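Local coordinates for tudor domain-containing protein 1 (Mus musculus, PDB 4B9W) that scaffolds piRNA-pathway proteins in the male germline, its extended Tudor domain TD3 (this chain) binding a methylated-arginine peptide of the Piwi protein MILI, at residues 26-31 and 141-146; 53-58 and 116-121; 73-76 and 81-84; 148-153 and 192-197; 62-65 and 71-74. All coordinates share one frame; numbering follows the deposited sequence.

Interaction 1: residues 26-31 and 141-146; sequences MYSPGE and KHWTKE
One face of the Trp143 indole lies on the tight turn Ser28-Pro29-Gly30, and each of the three residues takes its own part of the ring. Ser28 OG sits over the CD1 rim of the five-membered ring, 3.3 Å from Trp143 CD1. Pro29 covers the six-membered ring: its CB stands 3.9 Å from the centroid and 16° off the ring normal, a CH-pi contact. The backbone N of Gly30 comes over the face at CE2, toward the NE1 and CZ2 rim, 3.7 Å from Trp143 CE2, and with no CB on this residue the indole can settle this close. CG of Trp143 stands anti to the carbonyl carbon, chi1 -60°, which points the indole toward the turn. The turn is well braced from within. Gly30 N donates to Ser28 OG over 2.9 Å, an ST turn inside a type I beta turn, and Tyr27 N and Ser28 N both give to Glu31 O, a classic beta bulge. An alanine in place of Trp143 would probably leave the Pro29 ring and the Gly30 backbone without their cover and open a gap between the turn and the start of helix 145-155. The bound MILI peptide runs alongside: its backbone bonds to Met26 and Tyr27 and packs on Trp143, while Glu31 OE2 pairs with one of its basic side chains. Trp143 immediately precedes Thr144, the N-cap of helix 145-155, and also touches Ile136 of strand 136-137; the contact thus joins that helix's beginning to the turn linking strands 18-26 and 31-36.

Interaction 2: residues 53-58 and 116-121; sequences ADYCAQ and AILPQF
The last turn of helix 41-57, the long helix of the extended Tudor domain, meets here the loop that leaves the Tudor barrel after strand 114-116, and Tyr55 carries the contact against Ala116, Leu118 and Phe121. Its hydroxyl donates to the backbone carbonyl of Ala116, Tyr55 OH lying 2.6 Å from Ala116 O. The donor stands 42° above the carbonyl plane, away from the lone-pair directions, while the oxygen itself lies at the edge of the tyrosine ring. Phe121 comes over one face of that ring with CE2 leading, 3.6 Å from Tyr55 CG. The two planes are inclined by 50° and the centroids are 5.1 Å apart. CZ of Phe121 also reaches back to the root of the tyrosine, 3.7 Å from Tyr55 CB. Leu118 approaches obliquely with one methyl, its CD1 3.6 Å from Tyr55 CE1. CG of Tyr55 is anti to the backbone N, chi1 161°, which sends the ring out from the helix, with Phe121 and Leu118 on the same side of its plane. Phe121 is presented by a short 3-10 turn, in which its N bonds to Leu118 O over 2.9 Å. Both Tyr55 and Ala116 also pack on Asn62. Phe121 continues along helix 41-57 onto Leu48, Ser51 and Leu52, while Ile117 turns to Pro71 and Cys73 of strand 71-76, so the loop is wedged between helix and barrel.

Interaction 3: residues 73-76 and 81-84; sequences CAFF and NWYR
Strands 73-76 and 81-84 run antiparallel at 138° between their directions, with Ala74 and Tyr83 as a hydrogen-bonded pair: Ala74 N to Tyr83 O is 2.8 Å and Tyr83 N to Ala74 O 2.9 Å, both nearly straight. Phe75 and Trp82 form the next, non-hydrogen-bonded pair, on the same face as Cys73. CB of Phe75 sits over the centre of the six-membered ring of Trp82, 3.8 Å from its centroid and 7° off the normal. The phenyl then leans edge-to-face toward the five-membered ring, Phe75 CD1 reaching within 3.5 Å of Trp82 NE1. The indole swings across to its neighbour strand because CG lies anti to the carbonyl carbon, chi1 -64°. A serine in place of Trp82 would probably leave Phe75 free to turn and uncover Cys73, whose CB lies 4.1 Å from Trp82 CE3. On the other face, Phe76 CB meets the edge of the Tyr83 ring, 3.9 Å from Tyr83 CD2, and the hydroxyl of Tyr83 bonds to Asp79. This is a hairpin of the SH3-like Tudor barrel, and that second face serves the aromatic cage: Tyr83 packs on the methylated arginine of the bound peptide.

Interaction 4: residues 148-153 and 192-197; sequences TARFQA and IREQLV
Arg150 leaves helix 145-155 toward the end of helix 187-193, and its first atoms meet Leu196. CB lies only 3.3 Å from Leu196 CD1, a close approach of one methyl to the base of the arginine. CG follows, 3.5 Å from the same Leu196 CD1, so this methyl rests against the two first carbons of the chain. CG of Arg150 is anti to the backbone N, chi1 180°, but the chain then bends at chi2 and again at chi3, and CD moves off from the leucine. NE comes next and is the guanidinium atom nearest the Glu194 carboxylate, with Arg150 NE 4.0 Å from Glu194 OE2. That is a long salt bridge in which the charges attract but no N-H is aimed: the oxygen stands well out of the guanidinium plane, and the two flat groups are inclined by 22°. At the tip, NH1 folds back along its own helix, with Ala153 CB at the edge of the guanidinium, 3.6 Å from Arg150 NH1. The acid reaches the arginine through a chain bent at its second torsion. Both partners lie at the surface. Leu196 also lies on Glu146 and Ala147, and Arg150 on Leu191. What presents Glu194 and Leu196 from the two sides of Gln195 is a Schellman motif: Gln195 takes a positive phi of 72° and its N bonds to Ile192 O over 2.9 Å, closing helix 187-193 and turning the chain back beside helix 145-155 in the part of the extended domain that resembles a staphylococcal nuclease fold.

Interaction 5: residues 62-65 and 71-74; sequences NGFK and PCCA
Phe64 crosses to Cys72 and Pro71 from a segment with no regular secondary structure, which starts at Asn62. The side chain of Asn62 ties the beginning of the segment to strand 114-116, its ND2 bonding to Gln115. Gly63 then takes the chain on in an extended course to Phe64, which makes the whole contact. With CG anti to the backbone N, the ring points at the strand and offers one face to Cys72. CB of Cys72 stands over that face, 3.9 Å from the ring centroid and 24° off the normal, a CH-pi contact displaced toward the rim; the nearest ring atom is Phe64 CZ, 3.5 Å from Cys72 CB. The sulfur follows at a slant. Cys72 SG is 4.7 Å from the centroid and 36° off the normal, an oblique sulfur-aromatic contact, since chi1 of 53° places SG between the backbone N and the carbonyl carbon. The same ring meets the preceding peptide group, with Phe64 CE1 3.6 Å from Pro71 O, again at a slant. The contact is thus made by carbon and sulfur with a backbone oxygen at its side, and Phe64 covers Cys72 and the carbonyl of Pro71. Beyond the two segments the phenylalanine touches Leu114 of strand 114-116 and Val87 of strand 81-90. Cys72 reaches Leu114 and Ala85 as well, so Phe64 closes over strand 71-76 where it lies between strands 81-90 and 114-116 in the Tudor barrel.

Overall arrangement
The five contacts fall into two groups on opposite sides of the chain's centre. Interactions 2, 3 and 5 have centres 9 to 10 Å apart and belong to the Tudor barrel with helix 41-57; interactions 3 and 5 share Cys73 and Ala74 on strand 71-76. Interactions 1 and 4 lie 9 Å apart by their centres, both on helix 145-155, and are some 27 to 41 Å from the first group. Along the chain, interactions 2, 3 and 5 are nested inside the loop closed by interaction 1, and interaction 4 follows. The Tudor barrel is therefore inserted within a second, nuclease-like part, and the bound peptide touches both.

Interaction 1: residues 26-31 and 141-146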
# COMPACT_ATOMS: atom_id res chain seq x y z
N MET A 26 1.15 14.09 -0.40
CA MET A 26 0.86 14.03 1.02
C MET A 26 -0.18 12.97 1.30
O MET A 26 -1.23 12.91 0.65
CB MET A 26 0.34 15.39 1.46
CG MET A 26 -0.32 15.41 2.82
SD MET A 26 0.85 15.60 4.17
CE MET A 26 -0.05 16.88 5.04
N TYR A 27 0.11 12.13 2.29
CA TYR A 27 -0.82 11.14 2.79
C TYR A 27 -1.01 11.28 4.28
O TYR A 27 -2.12 11.11 4.77
CB TYR A 27 -0.35 9.73 2.47
CG TYR A 27 -0.26 9.41 1.01
CD1 TYR A 27 -1.37 8.96 0.32
CD2 TYR A 27 0.94 9.56 0.32
CE1 TYR A 27 -1.29 8.65 -1.03
CE2 TYR A 27 1.02 9.26 -1.03
CZ TYR A 27 -0.09 8.80 -1.69
OH TYR A 27 0.01 8.51 -3.03
N SER A 28 0.09 11.56 5.00
CA SER A 28 0.09 11.74 6.47
C SER A 28 1.40 12.36 6.95
O SER A 28 2.30 12.57 6.16
CB SER A 28 -0.12 10.40 7.22
OG SER A 28 1.01 9.55 7.16
N PRO A 29 1.52 12.61 8.26
CA PRO A 29 2.83 12.94 8.82
C PRO A 29 3.84 11.81 8.75
O PRO A 29 5.03 12.07 8.93
CB PRO A 29 2.52 13.28 10.28
CG PRO A 29 1.13 13.79 10.24
CD PRO A 29 0.46 12.89 9.24
N GLY A 30 3.39 10.58 8.52
CA GLY A 30 4.27 9.43 8.42
C GLY A 30 4.58 9.02 6.99
O GLY A 30 5.33 8.06 6.74
N GLU A 31 4.00 9.76 6.05
CA GLU A 31 4.07 9.42 4.65
C GLU A 31 3.76 10.61 3.75
O GLU A 31 2.61 10.87 3.40
CB GLU A 31 3.08 8.29 4.39
CG GLU A 31 3.10 7.76 2.98
CD GLU A 31 2.00 6.72 2.76
OE1 GLU A 31 0.99 6.68 3.52
OE2 GLU A 31 2.14 5.95 1.81
N LYS A 141 -3.59 4.51 16.80
CA LYS A 141 -2.72 3.75 15.90
C LYS A 141 -2.73 4.27 14.46
O LYS A 141 -2.10 3.69 13.59
CB LYS A 141 -3.08 2.26 15.94
CG LYS A 141 -4.50 1.97 16.38
CD LYS A 141 -4.83 0.48 16.33
CE LYS A 141 -6.33 0.26 16.52
NZ LYS A 141 -7.10 1.00 15.47
N HIS A 142 -3.43 5.36 14.22
CA HIS A 142 -3.66 5.82 12.86
C HIS A 142 -3.59 7.30 12.86
O HIS A 142 -4.07 7.93 13.79
CB HIS A 142 -5.05 5.38 12.38
CG HIS A 142 -5.22 3.87 12.27
ND1 HIS A 142 -4.63 3.14 11.30
CD2 HIS A 142 -5.95 2.98 13.05
CE1 HIS A 142 -4.96 1.84 11.45
NE2 HIS A 142 -5.77 1.74 12.52
N TRP A 143 -2.98 7.85 11.83
CA TRP A 143 -2.98 9.29 11.60
C TRP A 143 -4.38 9.79 11.33
O TRP A 143 -5.03 9.33 10.39
CB TRP A 143 -2.08 9.63 10.42
CG TRP A 143 -0.66 9.20 10.61
CD1 TRP A 143 0.02 8.18 9.95
CD2 TRP A 143 0.34 9.78 11.53
NE1 TRP A 143 1.32 8.09 10.38
CE2 TRP A 143 1.57 9.03 11.32
CE3 TRP A 143 0.32 10.80 12.46
CZ2 TRP A 143 2.73 9.31 12.03
CZ3 TRP A 143 1.49 11.07 13.17
CH2 TRP A 143 2.67 10.34 12.96
N THR A 144 -4.86 10.72 12.14
CA THR A 144 -6.19 11.30 11.93
C THR A 144 -6.19 12.26 10.72
O THR A 144 -5.13 12.78 10.37
CB THR A 144 -6.67 12.08 13.17
OG1 THR A 144 -5.72 13.12 13.47
CG2 THR A 144 -6.82 11.14 14.37
N LYS A 145 -7.36 12.44 10.08
CA LYS A 145 -7.57 13.48 9.06
C LYS A 145 -7.16 14.85 9.57
O LYS A 145 -6.53 15.64 8.86
CB LYS A 145 -9.04 13.57 8.67
CG LYS A 145 -9.58 12.47 7.80
CD LYS A 145 -11.01 12.77 7.36
CE LYS A 145 -12.03 12.57 8.48
NZ LYS A 145 -13.42 12.65 7.97
N GLU A 146 -7.55 15.15 10.81
CA GLU A 146 -7.20 16.42 11.49
C GLU A 146 -5.70 16.62 11.59
O GLU A 146 -5.21 17.70 11.26
CB GLU A 146 -7.84 16.49 12.91
CG GLU A 146 -8.10 17.91 13.44
CD GLU A 146 -8.48 17.95 14.93
OE1 GLU A 146 -8.72 16.89 15.54
OE2 GLU A 146 -8.55 19.07 15.50

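Interaction 2: residues 53-58 and 116-121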
# COMPACT_ATOMS: atom_id res chain seq x y z
N ALA A 53 7.19 14.08 -22.99
CA ALA A 53 6.02 14.50 -23.77
C ALA A 53 6.26 14.29 -25.26
O ALA A 53 5.40 13.80 -25.97
CB ALA A 53 5.68 15.97 -23.50
N ASP A 54 7.42 14.69 -25.73
CA ASP A 54 7.76 14.55 -27.16
C ASP A 54 7.84 13.08 -27.54
O ASP A 54 7.22 12.65 -28.50
CB ASP A 54 9.09 15.27 -27.46
CG ASP A 54 9.04 16.75 -27.12
OD1 ASP A 54 7.94 17.31 -26.94
OD2 ASP A 54 10.11 17.38 -27.02
N TYR A 55 8.57 12.31 -26.74
CA TYR A 55 8.77 10.88 -26.97
C TYR A 55 7.43 10.16 -26.94
O TYR A 55 7.14 9.35 -27.84
CB TYR A 55 9.74 10.31 -25.91
CG TYR A 55 9.69 8.81 -25.74
CD1 TYR A 55 10.27 7.95 -26.68
CD2 TYR A 55 9.05 8.25 -24.63
CE1 TYR A 55 10.21 6.57 -26.52
CE2 TYR A 55 9.00 6.88 -24.46
CZ TYR A 55 9.57 6.05 -25.40
OH TYR A 55 9.50 4.69 -25.21
N CYS A 56 6.60 10.45 -25.94
CA CYS A 56 5.34 9.73 -25.75
C CYS A 56 4.31 10.15 -26.78
O CYS A 56 3.43 9.38 -27.16
CB CYS A 56 4.76 9.93 -24.33
SG CYS A 56 5.46 8.84 -23.08
N ALA A 57 4.43 11.39 -27.25
CA ALA A 57 3.48 11.96 -28.17
C ALA A 57 3.36 11.20 -29.47
O ALA A 57 2.35 11.29 -30.12
CB ALA A 57 3.85 13.42 -28.48
N GLN A 58 4.39 10.47 -29.87
CA GLN A 58 4.46 10.05 -31.25
C GLN A 58 3.71 8.77 -31.58
O GLN A 58 3.59 7.86 -30.75
CB GLN A 58 5.91 9.94 -31.71
CG GLN A 58 6.05 9.93 -33.23
CD GLN A 58 5.33 11.08 -33.91
OE1 GLN A 58 5.36 12.22 -33.44
NE2 GLN A 58 4.67 10.79 -35.04
N ALA A 116 6.55 1.83 -22.89
CA ALA A 116 7.91 1.46 -22.47
C ALA A 116 8.77 2.72 -22.26
O ALA A 116 8.59 3.71 -22.96
CB ALA A 116 8.56 0.53 -23.50
N ILE A 117 9.65 2.70 -21.25
CA ILE A 117 10.60 3.79 -21.04
C ILE A 117 11.96 3.40 -21.63
O ILE A 117 12.26 2.20 -21.77
CB ILE A 117 10.71 4.18 -19.55
CG1 ILE A 117 11.37 5.57 -19.43
CG2 ILE A 117 11.45 3.11 -18.75
CD1 ILE A 117 11.14 6.26 -18.10
N LEU A 118 12.76 4.39 -22.01
CA LEU A 118 14.08 4.12 -22.55
C LEU A 118 15.15 4.53 -21.55
O LEU A 118 14.94 5.45 -20.76
CB LEU A 118 14.25 4.84 -23.89
CG LEU A 118 13.28 4.41 -24.99
CD1 LEU A 118 13.58 5.20 -26.25
CD2 LEU A 118 13.38 2.92 -25.27
N PRO A 119 16.30 3.83 -21.55
CA PRO A 119 17.38 4.08 -20.58
C PRO A 119 17.85 5.53 -20.44
O PRO A 119 18.33 5.92 -19.37
CB PRO A 119 18.52 3.22 -21.13
CG PRO A 119 17.84 2.08 -21.80
CD PRO A 119 16.58 2.65 -22.38
N GLN A 120 17.72 6.33 -21.49
CA GLN A 120 18.22 7.70 -21.40
C GLN A 120 17.31 8.57 -20.56
O GLN A 120 17.72 9.64 -20.12
CB GLN A 120 18.41 8.34 -22.76
CG GLN A 120 17.19 8.31 -23.65
CD GLN A 120 17.29 7.22 -24.70
OE1 GLN A 120 17.59 6.05 -24.39
NE2 GLN A 120 17.05 7.60 -25.95
N PHE A 121 16.07 8.14 -20.39
CA PHE A 121 15.13 8.82 -19.50
C PHE A 121 15.24 8.37 -18.05
O PHE A 121 14.48 8.84 -17.22
CB PHE A 121 13.70 8.59 -19.99
CG PHE A 121 13.43 9.13 -21.36
CD1 PHE A 121 13.70 10.46 -21.67
CD2 PHE A 121 12.87 8.33 -22.35
CE1 PHE A 121 13.43 10.97 -22.93
CE2 PHE A 121 12.62 8.82 -23.62
CZ PHE A 121 12.89 10.15 -23.91

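Interaction 3: residues 73-76 and 81-84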
# COMPACT_ATOMS: atom_id res chain seq x y z
N CYS A 73 6.63 4.77 -18.80
CA CYS A 73 6.03 6.08 -18.91
C CYS A 73 4.55 5.83 -18.76
O CYS A 73 4.01 4.94 -19.42
CB CYS A 73 6.27 6.69 -20.30
SG CYS A 73 8.00 7.04 -20.71
N ALA A 74 3.89 6.62 -17.92
CA ALA A 74 2.46 6.46 -17.67
C ALA A 74 1.77 7.81 -17.82
O ALA A 74 2.29 8.82 -17.39
CB ALA A 74 2.22 5.90 -16.27
N PHE A 75 0.60 7.82 -18.44
CA PHE A 75 -0.19 9.03 -18.63
C PHE A 75 -0.91 9.36 -17.32
O PHE A 75 -1.53 8.50 -16.74
CB PHE A 75 -1.20 8.77 -19.76
CG PHE A 75 -2.11 9.91 -20.06
CD1 PHE A 75 -1.67 10.98 -20.82
CD2 PHE A 75 -3.42 9.91 -19.62
CE1 PHE A 75 -2.52 12.05 -21.10
CE2 PHE A 75 -4.27 10.97 -19.90
CZ PHE A 75 -3.82 12.04 -20.64
N PHE A 76 -0.79 10.60 -16.85
CA PHE A 76 -1.46 11.05 -15.62
C PHE A 76 -2.65 11.95 -15.98
O PHE A 76 -2.48 13.09 -16.46
CB PHE A 76 -0.47 11.77 -14.68
CG PHE A 76 -1.10 12.34 -13.45
CD1 PHE A 76 -1.88 11.54 -12.61
CD2 PHE A 76 -0.95 13.69 -13.12
CE1 PHE A 76 -2.47 12.06 -11.48
CE2 PHE A 76 -1.55 14.21 -11.99
CZ PHE A 76 -2.32 13.40 -11.16
N ASN A 81 -0.49 14.72 -18.95
CA ASN A 81 0.87 14.57 -19.42
C ASN A 81 1.45 13.20 -19.05
O ASN A 81 0.94 12.52 -18.14
CB ASN A 81 1.74 15.66 -18.82
CG ASN A 81 1.29 17.08 -19.24
OD1 ASN A 81 1.01 17.32 -20.41
ND2 ASN A 81 1.25 18.00 -18.29
N TRP A 82 2.52 12.81 -19.73
CA TRP A 82 3.22 11.56 -19.40
C TRP A 82 4.30 11.76 -18.34
O TRP A 82 4.99 12.78 -18.31
CB TRP A 82 3.76 10.95 -20.66
CG TRP A 82 2.65 10.54 -21.60
CD1 TRP A 82 1.85 11.36 -22.40
CD2 TRP A 82 2.16 9.17 -21.85
NE1 TRP A 82 0.93 10.63 -23.10
CE2 TRP A 82 1.06 9.31 -22.83
CE3 TRP A 82 2.49 7.92 -21.37
CZ2 TRP A 82 0.37 8.21 -23.30
CZ3 TRP A 82 1.78 6.81 -21.86
CH2 TRP A 82 0.76 6.95 -22.82
N TYR A 83 4.45 10.81 -17.43
CA TYR A 83 5.54 10.88 -16.47
C TYR A 83 6.17 9.51 -16.27
O TYR A 83 5.63 8.50 -16.71
CB TYR A 83 5.02 11.41 -15.13
CG TYR A 83 4.47 12.81 -15.21
CD1 TYR A 83 5.31 13.90 -15.12
CD2 TYR A 83 3.10 13.04 -15.39
CE1 TYR A 83 4.83 15.19 -15.20
CE2 TYR A 83 2.59 14.33 -15.47
CZ TYR A 83 3.47 15.40 -15.36
OH TYR A 83 3.00 16.69 -15.44
N ARG A 84 7.31 9.50 -15.59
CA ARG A 84 7.99 8.27 -15.23
C ARG A 84 7.20 7.54 -14.16
O ARG A 84 6.59 8.17 -13.29
CB ARG A 84 9.39 8.57 -14.73
CG ARG A 84 10.27 9.27 -15.78
CD ARG A 84 11.72 9.20 -15.42
NE ARG A 84 12.07 10.02 -14.25
CZ ARG A 84 13.29 10.08 -13.73
NH1 ARG A 84 14.28 9.37 -14.26
NH2 ARG A 84 13.53 10.84 -12.66

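Interaction 4: residues 148-153 and 192-197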
# COMPACT_ATOMS: atom_id res chain seq x y z
N THR A 148 -3.46 15.16 9.75
CA THR A 148 -2.96 15.27 8.37
C THR A 148 -3.29 16.63 7.74
O THR A 148 -2.42 17.25 7.11
CB THR A 148 -3.43 14.06 7.53
OG1 THR A 148 -2.90 12.86 8.11
CG2 THR A 148 -2.94 14.18 6.10
N ALA A 149 -4.51 17.12 7.92
CA ALA A 149 -4.89 18.42 7.37
C ALA A 149 -4.14 19.59 8.05
O ALA A 149 -3.81 20.61 7.40
CB ALA A 149 -6.40 18.61 7.44
N ARG A 150 -3.84 19.45 9.33
CA ARG A 150 -3.04 20.47 9.99
C ARG A 150 -1.63 20.50 9.40
O ARG A 150 -1.12 21.57 9.07
CB ARG A 150 -3.02 20.29 11.52
CG ARG A 150 -2.19 21.34 12.26
CD ARG A 150 -2.43 22.77 11.77
NE ARG A 150 -3.65 23.38 12.30
CZ ARG A 150 -4.50 24.18 11.63
NH1 ARG A 150 -4.35 24.50 10.33
NH2 ARG A 150 -5.54 24.66 12.27
N PHE A 151 -1.03 19.32 9.23
CA PHE A 151 0.28 19.17 8.61
C PHE A 151 0.29 19.84 7.23
O PHE A 151 1.19 20.63 6.96
CB PHE A 151 0.66 17.65 8.56
CG PHE A 151 2.01 17.34 7.94
CD1 PHE A 151 3.12 18.17 8.12
CD2 PHE A 151 2.19 16.15 7.24
CE1 PHE A 151 4.35 17.84 7.55
CE2 PHE A 151 3.41 15.82 6.68
CZ PHE A 151 4.49 16.67 6.84
N GLN A 152 -0.70 19.52 6.40
CA GLN A 152 -0.85 20.06 5.04
C GLN A 152 -0.89 21.60 5.04
O GLN A 152 -0.22 22.25 4.24
CB GLN A 152 -2.11 19.45 4.40
CG GLN A 152 -2.63 20.10 3.14
CD GLN A 152 -1.67 19.98 2.00
OE1 GLN A 152 -0.86 19.04 1.95
NE2 GLN A 152 -1.76 20.89 1.05
N ALA A 153 -1.66 22.16 5.98
CA ALA A 153 -1.74 23.61 6.16
C ALA A 153 -0.39 24.22 6.60
O ALA A 153 -0.11 25.40 6.30
CB ALA A 153 -2.89 23.98 7.13
N ILE A 192 2.59 18.60 17.84
CA ILE A 192 2.63 18.13 19.23
C ILE A 192 1.87 19.11 20.12
O ILE A 192 0.99 18.71 20.87
CB ILE A 192 4.08 17.97 19.75
CG1 ILE A 192 4.83 16.92 18.90
CG2 ILE A 192 4.06 17.56 21.23
CD1 ILE A 192 6.32 16.99 19.01
N ARG A 193 2.22 20.39 20.01
CA ARG A 193 1.60 21.45 20.79
C ARG A 193 0.08 21.40 20.67
O ARG A 193 -0.63 21.56 21.66
CB ARG A 193 2.10 22.83 20.33
CG ARG A 193 2.21 23.84 21.46
CD ARG A 193 1.98 25.28 21.00
NE ARG A 193 1.42 26.10 22.09
CZ ARG A 193 1.16 27.41 22.02
NH1 ARG A 193 1.39 28.09 20.90
NH2 ARG A 193 0.65 28.04 23.07
N GLU A 194 -0.41 21.17 19.45
CA GLU A 194 -1.84 21.18 19.17
C GLU A 194 -2.54 19.88 19.56
O GLU A 194 -3.73 19.73 19.31
CB GLU A 194 -2.08 21.43 17.69
CG GLU A 194 -1.40 22.66 17.13
CD GLU A 194 -2.35 23.75 16.73
OE1 GLU A 194 -3.39 23.89 17.41
OE2 GLU A 194 -2.04 24.46 15.75
N GLN A 195 -1.80 18.93 20.13
CA GLN A 195 -2.36 17.67 20.64
C GLN A 195 -2.79 16.71 19.52
O GLN A 195 -3.49 15.73 19.78
CB GLN A 195 -3.56 17.92 21.57
CG GLN A 195 -3.44 19.11 22.52
CD GLN A 195 -2.72 18.76 23.79
OE1 GLN A 195 -1.60 19.20 24.02
NE2 GLN A 195 -3.36 17.94 24.63
N LEU A 196 -2.35 16.96 18.29
CA LEU A 196 -2.75 16.18 17.14
C LEU A 196 -1.88 14.94 16.96
O LEU A 196 -2.28 13.99 16.27
CB LEU A 196 -2.67 17.02 15.88
CG LEU A 196 -3.48 18.31 15.92
CD1 LEU A 196 -3.31 19.06 14.61
CD2 LEU A 196 -4.96 18.01 16.19
N VAL A 197 -0.69 14.95 17.55
CA VAL A 197 0.23 13.79 17.50
C VAL A 197 0.98 13.69 18.83
O VAL A 197 0.98 14.62 19.63
CB VAL A 197 1.22 13.88 16.32
CG1 VAL A 197 0.49 14.15 15.01
CG2 VAL A 197 2.27 14.94 16.58

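Interaction 5: residues 62-65 and 71-74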
# COMPACT_ATOMS: atom_id res chain seq x y z
N ASN A 62 4.32 2.76 -27.88
CA ASN A 62 5.11 1.55 -27.59
C ASN A 62 4.30 0.35 -27.10
O ASN A 62 3.38 0.50 -26.29
CB ASN A 62 6.18 1.86 -26.54
CG ASN A 62 7.24 2.81 -27.04
OD1 ASN A 62 8.41 2.44 -27.20
ND2 ASN A 62 6.84 4.04 -27.31
N GLY A 63 4.67 -0.84 -27.58
CA GLY A 63 4.22 -2.08 -26.97
C GLY A 63 4.93 -2.20 -25.62
O GLY A 63 6.15 -2.36 -25.58
N PHE A 64 4.17 -2.06 -24.53
CA PHE A 64 4.74 -2.22 -23.19
C PHE A 64 4.21 -3.48 -22.52
O PHE A 64 3.00 -3.71 -22.50
CB PHE A 64 4.43 -1.00 -22.33
CG PHE A 64 4.89 -1.14 -20.90
CD1 PHE A 64 6.23 -1.20 -20.60
CD2 PHE A 64 3.98 -1.27 -19.87
CE1 PHE A 64 6.66 -1.35 -19.30
CE2 PHE A 64 4.40 -1.41 -18.57
CZ PHE A 64 5.75 -1.46 -18.28
N LYS A 65 5.11 -4.29 -21.97
CA LYS A 65 4.74 -5.50 -21.23
C LYS A 65 4.86 -5.24 -19.71
O LYS A 65 5.96 -5.12 -19.18
CB LYS A 65 5.63 -6.67 -21.64
CG LYS A 65 5.18 -7.39 -22.91
CD LYS A 65 6.23 -8.41 -23.36
CE LYS A 65 5.67 -9.38 -24.40
NZ LYS A 65 5.05 -8.67 -25.56
N PRO A 71 9.96 -0.26 -14.82
CA PRO A 71 9.76 1.14 -15.14
C PRO A 71 9.02 1.33 -16.46
O PRO A 71 9.09 0.47 -17.34
CB PRO A 71 11.19 1.70 -15.22
CG PRO A 71 12.09 0.60 -14.75
CD PRO A 71 11.36 -0.66 -15.03
N CYS A 72 8.29 2.42 -16.55
CA CYS A 72 7.57 2.80 -17.76
C CYS A 72 7.30 4.30 -17.74
O CYS A 72 7.75 5.01 -16.82
CB CYS A 72 6.26 2.03 -17.88
SG CYS A 72 5.19 2.15 -16.41
N CYS A 73 6.63 4.77 -18.80
CA CYS A 73 6.03 6.08 -18.91
C CYS A 73 4.55 5.83 -18.76
O CYS A 73 4.01 4.94 -19.42
CB CYS A 73 6.27 6.69 -20.30
SG CYS A 73 8.00 7.04 -20.71
N ALA A 74 3.89 6.62 -17.92
CA ALA A 74 2.46 6.46 -17.67
C ALA A 74 1.77 7.81 -17.82
O ALA A 74 2.29 8.82 -17.39
CB ALA A 74 2.22 5.90 -16.27